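Local atomic coordinates of Bak protein (PDB entry 5VMN), a protein that inhibits apoptosis as a viral Bcl-2 protein, exclusively sequestering the pro-apoptotic protein Bim. Residues F44-L50 with I77-Y81; L54-N58 with F101-D105; I9-L14 with L23-H28. All blocks are in the same frame, centred on the assembly; numbering follows the deposited sequence.

Interaction 1 (F44-L50 with I77-Y81); sequences FRAFPRL and ISQLY. With EDO (1,2-ethanediol), chain L.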
loop_
_atom_site.group_PDB
_atom_site.type_symbol
_atom_site.label_atom_id
_atom_site.label_comp_id
_atom_site.label_asym_id
_atom_site.label_seq_id
_atom_site.Cartn_x
_atom_site.Cartn_y
_atom_site.Cartn_z
ATOM N N PHE A 44 -0.495 -10.821 -10.759
ATOM C CA PHE A 44 0.646 -9.907 -10.841
ATOM C C PHE A 44 1.484 -10.158 -12.084
ATOM O O PHE A 44 2.129 -9.238 -12.592
ATOM C CB PHE A 44 1.501 -10.056 -9.582
ATOM C CG PHE A 44 2.803 -9.258 -9.600
ATOM C CD1 PHE A 44 2.795 -7.906 -9.464
ATOM C CD2 PHE A 44 4.025 -9.915 -9.711
ATOM C CE1 PHE A 44 3.989 -7.190 -9.463
ATOM C CE2 PHE A 44 5.210 -9.209 -9.702
ATOM C CZ PHE A 44 5.181 -7.851 -9.566
ATOM N N ARG A 45 1.503 -11.392 -12.581
ATOM C CA ARG A 45 2.326 -11.709 -13.741
ATOM C C ARG A 45 1.898 -10.934 -14.972
ATOM O O ARG A 45 2.686 -10.816 -15.922
ATOM C CB ARG A 45 2.256 -13.204 -14.033
ATOM C CG ARG A 45 2.902 -14.045 -12.964
ATOM C CD ARG A 45 3.213 -15.440 -13.454
ATOM N NE ARG A 45 3.741 -16.225 -12.336
ATOM C CZ ARG A 45 2.996 -16.929 -11.501
ATOM N NH1 ARG A 45 1.683 -16.990 -11.675
ATOM N NH2 ARG A 45 3.572 -17.597 -10.503
ATOM N N ALA A 46 0.666 -10.431 -14.981
ATOM C CA ALA A 46 0.124 -9.717 -16.118
ATOM C C ALA A 46 0.364 -8.216 -16.018
ATOM O O ALA A 46 -0.036 -7.482 -16.920
ATOM C CB ALA A 46 -1.381 -9.995 -16.251
ATOM N N PHE A 47 1.021 -7.743 -14.967
ATOM C CA PHE A 47 1.360 -6.332 -14.785
ATOM C C PHE A 47 2.667 -6.013 -15.504
ATOM O O PHE A 47 3.431 -6.920 -15.834
ATOM C CB PHE A 47 1.507 -6.035 -13.298
ATOM C CG PHE A 47 0.197 -5.816 -12.553
ATOM C CD1 PHE A 47 -0.060 -4.604 -11.926
ATOM C CD2 PHE A 47 -0.741 -6.801 -12.453
ATOM C CE1 PHE A 47 -1.242 -4.373 -11.274
ATOM C CE2 PHE A 47 -1.920 -6.580 -11.759
ATOM C CZ PHE A 47 -2.160 -5.371 -11.171
ATOM N N PRO A 48 2.967 -4.742 -15.769
ATOM C CA PRO A 48 4.206 -4.419 -16.469
ATOM C C PRO A 48 5.409 -4.650 -15.590
ATOM O O PRO A 48 5.331 -4.620 -14.365
ATOM C CB PRO A 48 4.073 -2.933 -16.826
ATOM C CG PRO A 48 2.937 -2.449 -16.219
ATOM C CD PRO A 48 2.128 -3.560 -15.625
ATOM N N ARG A 49 6.542 -4.865 -16.254
ATOM C CA ARG A 49 7.791 -5.090 -15.530
ATOM C C ARG A 49 8.186 -3.858 -14.743
ATOM O O ARG A 49 8.678 -3.960 -13.607
ATOM C CB ARG A 49 8.888 -5.492 -16.530
ATOM C CG ARG A 49 8.551 -6.825 -17.181
ATOM C CD ARG A 49 8.845 -6.837 -18.658
ATOM N NE ARG A 49 10.245 -7.060 -18.856
ATOM C CZ ARG A 49 10.851 -7.002 -20.033
ATOM N NH1 ARG A 49 10.189 -6.705 -21.148
ATOM N NH2 ARG A 49 12.134 -7.226 -20.073
ATOM N N LEU A 50 7.941 -2.678 -15.314
ATOM C CA LEU A 50 8.353 -1.420 -14.703
ATOM C C LEU A 50 7.250 -0.947 -13.775
ATOM O O LEU A 50 6.136 -0.716 -14.246
ATOM C CB LEU A 50 8.587 -0.372 -15.781
ATOM C CG LEU A 50 9.097 0.958 -15.254
ATOM C CD1 LEU A 50 10.501 0.806 -14.696
ATOM C CD2 LEU A 50 9.082 1.977 -16.381
ATOM N N ILE A 77 0.319 -5.661 -4.289
ATOM C CA ILE A 77 0.984 -5.494 -5.590
ATOM C C ILE A 77 2.303 -4.754 -5.408
ATOM O O ILE A 77 3.342 -5.136 -5.963
ATOM C CB ILE A 77 0.055 -4.755 -6.567
ATOM C CG1 ILE A 77 -1.133 -5.627 -6.937
ATOM C CG2 ILE A 77 0.802 -4.383 -7.874
ATOM C CD1 ILE A 77 -2.235 -4.851 -7.540
ATOM N N SER A 78 2.283 -3.674 -4.635
ATOM C CA SER A 78 3.518 -2.949 -4.384
ATOM C C SER A 78 4.576 -3.855 -3.761
ATOM O O SER A 78 5.765 -3.748 -4.084
ATOM C CB SER A 78 3.256 -1.740 -3.479
ATOM O OG SER A 78 2.290 -0.891 -4.078
ATOM N N GLN A 79 4.168 -4.708 -2.810
ATOM C CA GLN A 79 5.105 -5.637 -2.182
ATOM C C GLN A 79 5.720 -6.610 -3.180
ATOM O O GLN A 79 6.931 -6.885 -3.132
ATOM C CB GLN A 79 4.387 -6.413 -1.075
ATOM C CG GLN A 79 5.272 -7.422 -0.354
ATOM C CD GLN A 79 6.314 -6.776 0.497
ATOM O OE1 GLN A 79 6.045 -6.405 1.634
ATOM N NE2 GLN A 79 7.521 -6.640 -0.037
ATOM N N LEU A 80 4.916 -7.119 -4.110
ATOM C CA LEU A 80 5.447 -8.035 -5.112
ATOM C C LEU A 80 6.466 -7.332 -6.002
ATOM O O LEU A 80 7.536 -7.889 -6.292
ATOM C CB LEU A 80 4.295 -8.628 -5.920
ATOM C CG LEU A 80 3.415 -9.598 -5.113
ATOM C CD1 LEU A 80 2.151 -9.909 -5.872
ATOM C CD2 LEU A 80 4.164 -10.909 -4.856
ATOM N N TYR A 81 6.179 -6.091 -6.406
ATOM C CA TYR A 81 7.183 -5.325 -7.145
ATOM C C TYR A 81 8.440 -5.110 -6.316
ATOM O O TYR A 81 9.555 -5.221 -6.831
ATOM C CB TYR A 81 6.629 -3.959 -7.558
ATOM C CG TYR A 81 5.851 -3.941 -8.852
ATOM C CD1 TYR A 81 6.469 -4.214 -10.058
ATOM C CD2 TYR A 81 4.528 -3.534 -8.878
ATOM C CE1 TYR A 81 5.757 -4.143 -11.244
ATOM C CE2 TYR A 81 3.808 -3.474 -10.064
ATOM C CZ TYR A 81 4.442 -3.760 -11.236
ATOM O OH TYR A 81 3.751 -3.669 -12.411
HETATM C C1 EDO L . 5.268 -9.499 -16.033
HETATM O O1 EDO L . 5.085 -10.940 -16.157
HETATM C C2 EDO L . 4.879 -8.926 -14.672
HETATM O O2 EDO L . 5.565 -9.561 -13.587
HETATM O O HOH W 1 3.109 -0.914 -12.817
#
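Residues 77-81 form just over one turn of helix 68-84, with Tyr81 N hydrogen-bonded to Ile77 O at 3.0 Å, while 44-50 is an irregular run. It opens with a type I beta turn from Phe44 to Phe47, whose Phe47 N to Phe44 O hydrogen bond is 3.0 Å long. The turn sends both phenylalanines toward the helix. Ile77 reaches the two of them: its CD1 lies 3.7 Å from Phe47 CZ and its CG2 4.3 Å from Phe44 CD1. Leu80, three residues on and so nearly one helical turn later, covers a face of the Phe44 ring in a CH-pi contact, CB standing 3.7 Å from the centroid and only 5° off the normal. The face of the Tyr81 ring receives the edge of Phe44 in a T-shaped stack (centroids 4.9 Å apart, planes at 80°), and its OH donates a 2.7 Å hydrogen bond to Pro48 O. A water donates to the same Tyr81 OH at 2.9 Å. The contact thus ties the loop between helices 40-44 and 53-60 to helix 68-84, which corresponds to the central hydrophobic helix of the Bcl-2 fold and, as in relatives, probably lines the BH3-binding groove; Ile56 of helix 53-60 touches Phe47 and Tyr81, and Ile94 of helix 88-103 also packs on Tyr81.

Interaction 2 (L54-N58 with F101-D105); sequences LEIGN and FFRQD
A pair of side-chain amides makes the polar link. Gln104 NE2 donates to Asn58 OD1 at 2.9 Å with a nearly straight N-H...O angle of 172°; the return bond, Asn58 ND2 to Gln104 OE1, is weak at 3.5 Å and 150°. Asn58 has chi1 m and chi2 -17°; Gln104 is m,t with chi3 117°. Gln104 NE2 also donates to Phe101 O at 3.3 Å, which orients the amide from its own side of the contact. Separately, the backbone Gln104 N to Phe101 O hydrogen bond, 3.3 Å, closes the turn at the helix end.

The backbone of 54-58 is regular helix (phi about -63°, psi about -40°; Asn58 N to Leu54 O 2.9 Å). Segment 101-105 starts as helix, then extends at Gln104 (phi -59°, psi 139°), the N-cap position of helix 105-113. This is where, in the all-helical Bcl-2 fold, helix 88-103 gives way to the next helix while helix 53-60 packs beside its C-terminal end.

The backbones come closest at Leu54 and Phe101, CA atoms 5.2 Å apart. Phe101 (chi1 t, chi2 74°) lays a ring face over Gly57: CA is 3.9 Å from the centroid, 28° off the normal, a CH-pi contact, and Gly57 C comes within 3.2 Å of Phe101 CE1. A CB on Gly57 would fall 2.5 Å from Phe101 CD1, a clash, so this closeness depends on the missing side chain. Leu54, rotamer t,p, packs its CD1 4.0 Å from Phe101 CB. Beyond the pair, Leu74 and Ile107 also touch Phe101.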
loop_
_atom_site.group_PDB
_atom_site.type_symbol
_atom_site.label_atom_id
_atom_site.label_comp_id
_atom_site.label_asym_id
_atom_site.label_seq_id
_atom_site.Cartn_x
_atom_site.Cartn_y
_atom_site.Cartn_z
ATOM N N LEU A 54 1.663 4.697 -8.466
ATOM C CA LEU A 54 0.675 5.770 -8.484
ATOM C C LEU A 54 -0.409 5.495 -9.514
ATOM O O LEU A 54 -1.604 5.623 -9.222
ATOM C CB LEU A 54 1.362 7.110 -8.752
ATOM C CG LEU A 54 0.450 8.317 -8.866
ATOM C CD1 LEU A 54 -0.334 8.486 -7.575
ATOM C CD2 LEU A 54 1.299 9.544 -9.154
ATOM N N GLU A 55 -0.012 5.055 -10.703
ATOM C CA GLU A 55 -0.977 4.708 -11.739
ATOM C C GLU A 55 -1.866 3.564 -11.285
ATOM O O GLU A 55 -3.084 3.595 -11.492
ATOM C CB GLU A 55 -0.254 4.323 -13.031
ATOM C CG GLU A 55 -1.195 3.931 -14.129
ATOM C CD GLU A 55 -0.496 3.674 -15.454
ATOM O OE1 GLU A 55 -0.991 2.827 -16.229
ATOM O OE2 GLU A 55 0.539 4.321 -15.709
ATOM N N ILE A 56 -1.272 2.534 -10.681
ATOM C CA ILE A 56 -2.067 1.381 -10.240
ATOM C C ILE A 56 -3.077 1.797 -9.180
ATOM O O ILE A 56 -4.252 1.424 -9.250
ATOM C CB ILE A 56 -1.153 0.267 -9.714
ATOM C CG1 ILE A 56 -0.283 -0.268 -10.847
ATOM C CG2 ILE A 56 -2.007 -0.886 -9.151
ATOM C CD1 ILE A 56 0.799 -1.208 -10.365
ATOM N N GLY A 57 -2.650 2.614 -8.214
ATOM C CA GLY A 57 -3.572 3.077 -7.186
ATOM C C GLY A 57 -4.694 3.914 -7.767
ATOM O O GLY A 57 -5.865 3.728 -7.429
ATOM N N ASN A 58 -4.366 4.808 -8.687
ATOM C CA ASN A 58 -5.415 5.590 -9.311
ATOM C C ASN A 58 -6.299 4.724 -10.195
ATOM O O ASN A 58 -7.493 5.004 -10.325
ATOM C CB ASN A 58 -4.816 6.761 -10.082
ATOM C CG ASN A 58 -4.355 7.873 -9.148
ATOM O OD1 ASN A 58 -4.758 7.924 -7.985
ATOM N ND2 ASN A 58 -3.518 8.756 -9.648
ATOM N N PHE A 101 0.682 8.319 -3.798
ATOM C CA PHE A 101 -0.714 7.932 -3.941
ATOM C C PHE A 101 -1.501 8.293 -2.689
ATOM O O PHE A 101 -2.596 8.859 -2.773
ATOM C CB PHE A 101 -0.844 6.430 -4.214
ATOM C CG PHE A 101 -2.270 5.944 -4.180
ATOM C CD1 PHE A 101 -3.125 6.238 -5.225
ATOM C CD2 PHE A 101 -2.766 5.262 -3.085
ATOM C CE1 PHE A 101 -4.433 5.830 -5.208
ATOM C CE2 PHE A 101 -4.083 4.832 -3.060
ATOM C CZ PHE A 101 -4.920 5.125 -4.127
ATOM N N PHE A 102 -0.969 7.944 -1.517
ATOM C CA PHE A 102 -1.744 8.107 -0.291
ATOM C C PHE A 102 -1.802 9.559 0.158
ATOM O O PHE A 102 -2.685 9.924 0.941
ATOM C CB PHE A 102 -1.175 7.220 0.825
ATOM C CG PHE A 102 -1.537 5.768 0.666
ATOM C CD1 PHE A 102 -2.836 5.337 0.884
ATOM C CD2 PHE A 102 -0.601 4.852 0.258
ATOM C CE1 PHE A 102 -3.185 4.024 0.704
ATOM C CE2 PHE A 102 -0.938 3.525 0.106
ATOM C CZ PHE A 102 -2.245 3.109 0.297
ATOM N N ARG A 103 -0.913 10.407 -0.342
ATOM C CA ARG A 103 -0.971 11.827 0.002
ATOM C C ARG A 103 -1.963 12.610 -0.848
ATOM O O ARG A 103 -2.234 13.774 -0.547
ATOM C CB ARG A 103 0.414 12.452 -0.125
ATOM C CG ARG A 103 1.395 11.960 0.935
ATOM C CD ARG A 103 2.643 12.840 1.001
ATOM N NE ARG A 103 3.215 13.095 -0.327
ATOM C CZ ARG A 103 4.316 12.522 -0.817
ATOM N NH1 ARG A 103 5.012 11.641 -0.100
ATOM N NH2 ARG A 103 4.722 12.831 -2.039
ATOM N N GLN A 104 -2.511 12.021 -1.897
ATOM C CA GLN A 104 -3.562 12.692 -2.645
ATOM C C GLN A 104 -4.741 12.994 -1.734
ATOM O O GLN A 104 -5.133 12.167 -0.902
ATOM C CB GLN A 104 -4.028 11.825 -3.807
ATOM C CG GLN A 104 -2.963 11.583 -4.868
ATOM C CD GLN A 104 -3.474 10.727 -6.025
ATOM O OE1 GLN A 104 -3.527 11.172 -7.164
ATOM N NE2 GLN A 104 -3.834 9.496 -5.729
ATOM N N ASP A 105 -5.316 14.186 -1.912
ATOM C CA ASP A 105 -6.310 14.678 -0.962
ATOM C C ASP A 105 -7.484 13.704 -0.826
ATOM O O ASP A 105 -7.953 13.430 0.288
ATOM C CB ASP A 105 -6.794 16.063 -1.396
ATOM C CG ASP A 105 -5.801 17.178 -1.047
ATOM O OD1 ASP A 105 -4.822 16.912 -0.314
ATOM O OD2 ASP A 105 -6.002 18.328 -1.506
#

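Interaction 3 (I9-L14 with L23-H28); sequences INFSAL and LTREIH. With NO3 (nitrate ion), chain F; EDO (1,2-ethanediol), chain N; NO3 (nitrate ion), chain G; NO3 (nitrate ion), chain B.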
loop_
_atom_site.group_PDB
_atom_site.type_symbol
_atom_site.label_atom_id
_atom_site.label_comp_id
_atom_site.label_asym_id
_atom_site.label_seq_id
_atom_site.Cartn_x
_atom_site.Cartn_y
_atom_site.Cartn_z
ATOM N N ILE A 9 1.732 5.505 7.851
ATOM C CA ILE A 9 2.339 4.190 7.727
ATOM C C ILE A 9 3.742 4.376 7.184
ATOM O O ILE A 9 3.960 5.120 6.222
ATOM C CB ILE A 9 1.529 3.250 6.810
ATOM C CG1 ILE A 9 0.134 3.026 7.363
ATOM C CG2 ILE A 9 2.233 1.903 6.655
ATOM C CD1 ILE A 9 0.104 2.363 8.731
ATOM N N ASN A 10 4.680 3.656 7.770
ATOM C CA ASN A 10 6.054 3.633 7.280
ATOM C C ASN A 10 6.121 2.623 6.149
ATOM O O ASN A 10 6.326 1.433 6.397
ATOM C CB ASN A 10 6.997 3.232 8.405
ATOM C CG ASN A 10 8.454 3.346 8.019
ATOM O OD1 ASN A 10 8.795 3.409 6.850
ATOM N ND2 ASN A 10 9.329 3.373 9.026
ATOM N N PHE A 11 5.959 3.093 4.902
ATOM C CA PHE A 11 5.848 2.164 3.771
ATOM C C PHE A 11 7.170 1.469 3.477
ATOM O O PHE A 11 7.180 0.314 3.050
ATOM C CB PHE A 11 5.323 2.879 2.514
ATOM C CG PHE A 11 3.896 3.396 2.665
ATOM C CD1 PHE A 11 2.827 2.521 2.714
ATOM C CD2 PHE A 11 3.640 4.746 2.801
ATOM C CE1 PHE A 11 1.526 2.990 2.882
ATOM C CE2 PHE A 11 2.350 5.213 2.965
ATOM C CZ PHE A 11 1.291 4.328 3.002
ATOM N N SER A 12 8.294 2.128 3.722
ATOM C CA SER A 12 9.574 1.448 3.572
ATOM C C SER A 12 9.703 0.282 4.549
ATOM O O SER A 12 10.122 -0.816 4.163
ATOM C CB SER A 12 10.715 2.444 3.768
ATOM O OG SER A 12 11.952 1.804 3.586
ATOM N N ALA A 13 9.336 0.489 5.820
ATOM C CA ALA A 13 9.379 -0.617 6.768
ATOM C C ALA A 13 8.391 -1.701 6.378
ATOM O O ALA A 13 8.692 -2.892 6.482
ATOM C CB ALA A 13 9.077 -0.127 8.191
ATOM N N LEU A 14 7.209 -1.305 5.918
ATOM C CA LEU A 14 6.203 -2.273 5.509
ATOM C C LEU A 14 6.746 -3.195 4.436
ATOM O O LEU A 14 6.590 -4.416 4.515
ATOM C CB LEU A 14 4.966 -1.550 4.997
ATOM C CG LEU A 14 3.791 -2.424 4.499
ATOM C CD1 LEU A 14 3.067 -3.070 5.607
ATOM C CD2 LEU A 14 2.816 -1.579 3.707
ATOM N N LEU A 23 1.371 -1.184 14.340
ATOM C CA LEU A 23 0.353 -0.923 13.338
ATOM C C LEU A 23 0.835 -1.361 11.973
ATOM O O LEU A 23 0.100 -2.015 11.228
ATOM C CB LEU A 23 -0.001 0.553 13.316
ATOM C CG LEU A 23 -1.033 0.998 12.284
ATOM C CD1 LEU A 23 -2.312 0.218 12.391
ATOM C CD2 LEU A 23 -1.349 2.472 12.517
ATOM N N THR A 24 2.071 -1.018 11.634
ATOM C CA THR A 24 2.588 -1.412 10.321
ATOM C C THR A 24 2.671 -2.932 10.215
ATOM O O THR A 24 2.339 -3.509 9.171
ATOM C CB THR A 24 3.943 -0.749 10.098
ATOM O OG1 THR A 24 3.733 0.669 10.078
ATOM C CG2 THR A 24 4.538 -1.152 8.776
ATOM N N ARG A 25 3.069 -3.603 11.305
ATOM C CA ARG A 25 3.142 -5.061 11.307
ATOM C C ARG A 25 1.777 -5.682 11.070
ATOM O O ARG A 25 1.655 -6.684 10.356
ATOM C CB ARG A 25 3.741 -5.559 12.635
ATOM C CG ARG A 25 3.926 -7.076 12.693
ATOM C CD ARG A 25 4.639 -7.546 13.947
ATOM N NE ARG A 25 5.906 -6.856 14.193
ATOM C CZ ARG A 25 7.037 -7.083 13.532
ATOM N NH1 ARG A 25 7.089 -7.975 12.547
ATOM N NH2 ARG A 25 8.128 -6.396 13.849
ATOM N N GLU A 26 0.726 -5.132 11.690
ATOM C CA GLU A 26 -0.606 -5.697 11.467
ATOM C C GLU A 26 -1.093 -5.426 10.044
ATOM O O GLU A 26 -1.727 -6.287 9.421
ATOM C CB GLU A 26 -1.608 -5.150 12.497
ATOM C CG GLU A 26 -2.949 -5.872 12.477
ATOM C CD GLU A 26 -2.829 -7.358 12.788
ATOM O OE1 GLU A 26 -3.730 -8.131 12.414
ATOM O OE2 GLU A 26 -1.826 -7.750 13.413
ATOM N N ILE A 27 -0.803 -4.253 9.499
ATOM C CA ILE A 27 -1.167 -4.007 8.107
ATOM C C ILE A 27 -0.439 -4.987 7.201
ATOM O O ILE A 27 -1.002 -5.482 6.220
ATOM C CB ILE A 27 -0.878 -2.554 7.714
ATOM C CG1 ILE A 27 -1.734 -1.596 8.544
ATOM C CG2 ILE A 27 -1.106 -2.333 6.205
ATOM C CD1 ILE A 27 -3.240 -1.775 8.432
ATOM N N HIS A 28 0.817 -5.282 7.512
ATOM C CA HIS A 28 1.578 -6.269 6.736
ATOM C C HIS A 28 0.887 -7.628 6.751
ATOM O O HIS A 28 0.717 -8.278 5.711
ATOM C CB HIS A 28 2.987 -6.342 7.314
ATOM C CG HIS A 28 3.951 -7.171 6.533
ATOM N ND1 HIS A 28 4.153 -8.511 6.783
ATOM C CD2 HIS A 28 4.812 -6.835 5.541
ATOM C CE1 HIS A 28 5.089 -8.969 5.967
ATOM N NE2 HIS A 28 5.506 -7.974 5.208
HETATM N N NO3 F . 7.845 5.718 4.367
HETATM O O1 NO3 F . 8.563 6.293 5.235
HETATM O O2 NO3 F . 8.351 4.848 3.606
HETATM O O3 NO3 F . 6.621 6.019 4.259
HETATM C C1 EDO N . 4.019 -9.412 9.896
HETATM O O1 EDO N . 2.834 -9.471 10.688
HETATM C C2 EDO N . 3.892 -10.559 8.924
HETATM O O2 EDO N . 2.649 -10.343 8.262
HETATM N N NO3 G . -0.527 7.138 4.852
HETATM O O1 NO3 G . 0.283 7.926 4.284
HETATM O O2 NO3 G . -0.091 6.332 5.719
HETATM O O3 NO3 G . -1.762 7.151 4.560
HETATM N N NO3 B . 1.322 1.806 16.328
HETATM O O1 NO3 B . 2.312 1.325 15.701
HETATM O O2 NO3 B . 0.352 1.030 16.636
HETATM O O3 NO3 B . 1.270 3.041 16.617
#
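Ile9 lies two residues before helix 11-16 and directs its CD1 at the helix 22-37 surface, 4.0 Å from Leu23 CG and 4.4 Å from Ile27 CG1; its N donates to a nitrate O2 (chain G) at 2.9 Å. Asn10 is the N-cap: OD1 accepts from Ala13 N at 3.1 Å (angle 169°). A second nitrate (chain F) sits at this helix start, taking bonds from Phe11 N to O3 (3.1 Å) and from Ser12 N to O2 (2.7 Å). Both anions probably come from the crystallisation liquor. Leu14 makes the widest contact, losing 90 Å². Its CB lies 3.8 Å from Thr24 CG2 and its CD1 3.7 Å from His28 CB, while Leu14 O sits at the edge of the His28 ring, 3.2 Å from His28 CD2. Thr24 OG1 is buried without a polar partner in the model, and no hydrogen bond crosses the interface, so mainly apolar contact holds the segments together. In this all-helical Bcl-2 fold, the short helix 11-16 lies against the start of helix 22-37, with Leu75 of helix 68-84 touching Leu14 and Ile27, and Trp117 of helix 116-122 touching Ile9 and Ile27.

How the interactions relate
Helix 68-84, the central helix expected in a Bcl-2 fold, connects all three contacts. Ile56, on the same helix as the residues of interaction 2 but not touching its second segment, puts CD1 3.8 Å from Tyr81 CE2 and 3.8 Å from Phe47 CD1, so interactions 1 and 2, with centres about 16 Å apart, are joined through helix 53-60. Interactions 2 and 3 lie on opposite sides of the chain's centre, about 17 Å apart, yet meet where Phe102 CD2 is 3.4 Å from Phe11 CZ. Interactions 1 and 3, about 19 Å apart at their centres, also touch, Gln79 OE1 lying 3.5 Å from Leu14 O without a hydrogen bond between them. No Bim peptide is present.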